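Local coordinates for mandelate racemase / muconate lactonizing enzyme, C-terminal domain protein (Pseudovibrio sp. JE062, PDB 4JHM) that belongs to the enolase superfamily, pairing a mandelate racemase / muconate lactonizing enzyme-type N-terminal domain with a C-terminal barrel domain, at residues 242-247 / 265-270. Residues are numbered along the deposited sequence; the frame is centred on the assembly and turned at random.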
loop_
_atom_site.group_PDB
_atom_site.type_symbol
_atom_site.label_atom_id
_atom_site.label_comp_id
_atom_site.label_asym_id
_atom_site.label_seq_id
_atom_site.Cartn_x
_atom_site.Cartn_y
_atom_site.Cartn_z
ATOM N N LEU A 242 18.132 0.475 -16.398
ATOM C CA LEU A 242 18.115 1.185 -17.663
ATOM C C LEU A 242 17.086 2.311 -17.623
ATOM O O LEU A 242 15.956 2.111 -17.175
ATOM C CB LEU A 242 17.761 0.203 -18.781
ATOM C CG LEU A 242 17.717 0.739 -20.208
ATOM C CD1 LEU A 242 19.126 1.012 -20.702
ATOM C CD2 LEU A 242 17.003 -0.253 -21.114
ATOM N N GLU A 243 17.475 3.491 -18.094
ATOM C CA GLU A 243 16.543 4.610 -18.203
ATOM C C GLU A 243 15.389 4.241 -19.139
ATOM O O GLU A 243 15.614 3.873 -20.293
ATOM C CB GLU A 243 17.274 5.858 -18.717
ATOM C CG GLU A 243 16.417 7.116 -18.830
ATOM C CD GLU A 243 17.237 8.356 -19.162
ATOM O OE1 GLU A 243 18.480 8.241 -19.240
ATOM O OE2 GLU A 243 16.641 9.442 -19.347
ATOM N N ILE A 244 14.160 4.323 -18.633
ATOM C CA ILE A 244 12.972 4.033 -19.435
ATOM C C ILE A 244 12.181 5.315 -19.658
ATOM O O ILE A 244 11.757 5.957 -18.696
ATOM C CB ILE A 244 12.064 3.005 -18.740
ATOM C CG1 ILE A 244 12.858 1.745 -18.385
ATOM C CG2 ILE A 244 10.874 2.658 -19.618
ATOM C CD1 ILE A 244 13.567 1.105 -19.557
ATOM N N SER A 245 11.980 5.683 -20.922
ATOM C CA SER A 245 11.349 6.955 -21.252
ATOM C C SER A 245 10.039 6.758 -22.008
ATOM O O SER A 245 9.848 5.744 -22.665
ATOM C CB SER A 245 12.304 7.804 -22.083
ATOM O OG SER A 245 12.034 9.183 -21.909
ATOM N N SER A 246 9.136 7.732 -21.909
ATOM C CA SER A 246 7.839 7.641 -22.586
ATOM C C SER A 246 7.978 7.997 -24.060
ATOM O O SER A 246 9.053 8.385 -24.513
ATOM C CB SER A 246 6.807 8.566 -21.928
ATOM O OG SER A 246 7.055 9.933 -22.231
ATOM N N HIS A 247 6.884 7.859 -24.803
ATOM C CA HIS A 247 6.850 8.244 -26.207
ATOM C C HIS A 247 6.811 9.765 -26.321
ATOM O O HIS A 247 7.232 10.332 -27.327
ATOM C CB HIS A 247 5.636 7.619 -26.897
ATOM C CG HIS A 247 5.417 8.102 -28.296
ATOM N ND1 HIS A 247 5.958 7.474 -29.393
ATOM C CD2 HIS A 247 4.708 9.152 -28.774
ATOM C CE1 HIS A 247 5.598 8.117 -30.489
ATOM N NE2 HIS A 247 4.840 9.140 -30.142
HETATM N N MSE A 265 6.582 5.164 -13.018
HETATM C CA MSE A 265 6.395 4.750 -14.405
HETATM C C MSE A 265 7.575 5.087 -15.270
HETATM O O MSE A 265 7.856 4.376 -16.235
HETATM C CB MSE A 265 5.202 5.484 -14.993
HETATM C CG MSE A 265 3.924 5.099 -14.266
HETATM SE SE MSE A 265 2.392 5.766 -15.293
HETATM C CE MSE A 265 1.048 5.512 -13.879
ATOM N N TRP A 266 8.265 6.178 -14.939
ATOM C CA TRP A 266 9.331 6.709 -15.782
ATOM C C TRP A 266 10.646 6.917 -15.043
ATOM O O TRP A 266 10.659 7.211 -13.848
ATOM C CB TRP A 266 8.919 8.064 -16.337
ATOM C CG TRP A 266 7.648 8.084 -17.122
ATOM C CD1 TRP A 266 7.066 7.043 -17.779
ATOM C CD2 TRP A 266 6.827 9.227 -17.375
ATOM N NE1 TRP A 266 5.917 7.464 -18.407
ATOM C CE2 TRP A 266 5.752 8.803 -18.174
ATOM C CE3 TRP A 266 6.893 10.568 -16.991
ATOM C CZ2 TRP A 266 4.755 9.671 -18.599
ATOM C CZ3 TRP A 266 5.900 11.425 -17.411
ATOM C CH2 TRP A 266 4.847 10.974 -18.208
ATOM N N SER A 267 11.750 6.804 -15.775
ATOM C CA SER A 267 13.072 7.185 -15.266
ATOM C C SER A 267 13.382 8.646 -15.604
ATOM O O SER A 267 14.306 9.245 -15.052
ATOM C CB SER A 267 14.145 6.295 -15.875
ATOM O OG SER A 267 13.792 4.933 -15.770
ATOM N N ASP A 268 12.614 9.207 -16.530
ATOM C CA ASP A 268 12.696 10.626 -16.866
ATOM C C ASP A 268 11.312 11.092 -17.276
ATOM O O ASP A 268 10.331 10.367 -17.101
ATOM C CB ASP A 268 13.697 10.870 -18.001
ATOM C CG ASP A 268 13.346 10.118 -19.280
ATOM O OD1 ASP A 268 12.143 9.930 -19.575
ATOM O OD2 ASP A 268 14.286 9.716 -20.001
ATOM N N VAL A 269 11.217 12.301 -17.811
ATOM C CA VAL A 269 9.976 12.721 -18.443
ATOM C C VAL A 269 10.317 13.302 -19.797
ATOM O O VAL A 269 11.338 13.965 -19.959
ATOM C CB VAL A 269 9.150 13.695 -17.571
ATOM C CG1 VAL A 269 9.944 14.144 -16.360
ATOM C CG2 VAL A 269 8.648 14.881 -18.386
ATOM N N ARG A 270 9.470 13.016 -20.774
ATOM C CA ARG A 270 9.734 13.409 -22.142
ATOM C C ARG A 270 8.544 14.180 -22.667
ATOM O O ARG A 270 7.454 13.638 -22.808
ATOM C CB ARG A 270 10.000 12.181 -23.003
ATOM C CG ARG A 270 9.970 12.451 -24.500
ATOM C CD ARG A 270 10.261 11.176 -25.271
ATOM N NE ARG A 270 11.389 10.485 -24.658
ATOM C CZ ARG A 270 12.656 10.828 -24.842
ATOM N NH1 ARG A 270 12.958 11.841 -25.643
ATOM N NH2 ARG A 270 13.622 10.159 -24.226
#
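Ile244 and Ser267 join the two backbones, which run in roughly the same direction, Glu243 lying level with Ser267 and Ser246 with Arg270. Ser267 N donates to Ile244 O (3.0 Å). The return bond uses a side chain: Ile244 N points at Ser267 OG, 3.0 Å away and nearly straight at 175°. Serine suits this place because its short hydroxyl, anti to its own carbonyl carbon (chi1 -49°), stands in for a backbone acceptor.

Further along, Ser245 OG donates to Asp268 OD1, and Arg270 NH2 donates to the same hydroxyl over 3.0 Å, tilted from the guanidinium plane; Arg270 NE adds a weak bond. One small hydroxyl thus bridges a carboxylate and a guanidinium. The other oxygen of Asp268, OD2, lies 2.5 Å from Glu243 OE2, the two carboxylate planes turned 72° apart. Ser246 CB approaches the Trp266 ring obliquely near its rim, 3.8 Å from NE1; the small side chain of Ser246 lets its CB lie close to the indole.

Strand 243-245 runs parallel to strand 220-222 in the barrel sheet, and the loop 265-270, reached through helix 254-262, lies alongside it, a strand-helix-loop crossover consistent with the beta/alpha-barrel fold of the C-terminal domain. Ile244 packs on Leu221 and on Tyr233 and Val237 of helix 230-239, while Lys294 binds Trp266 O.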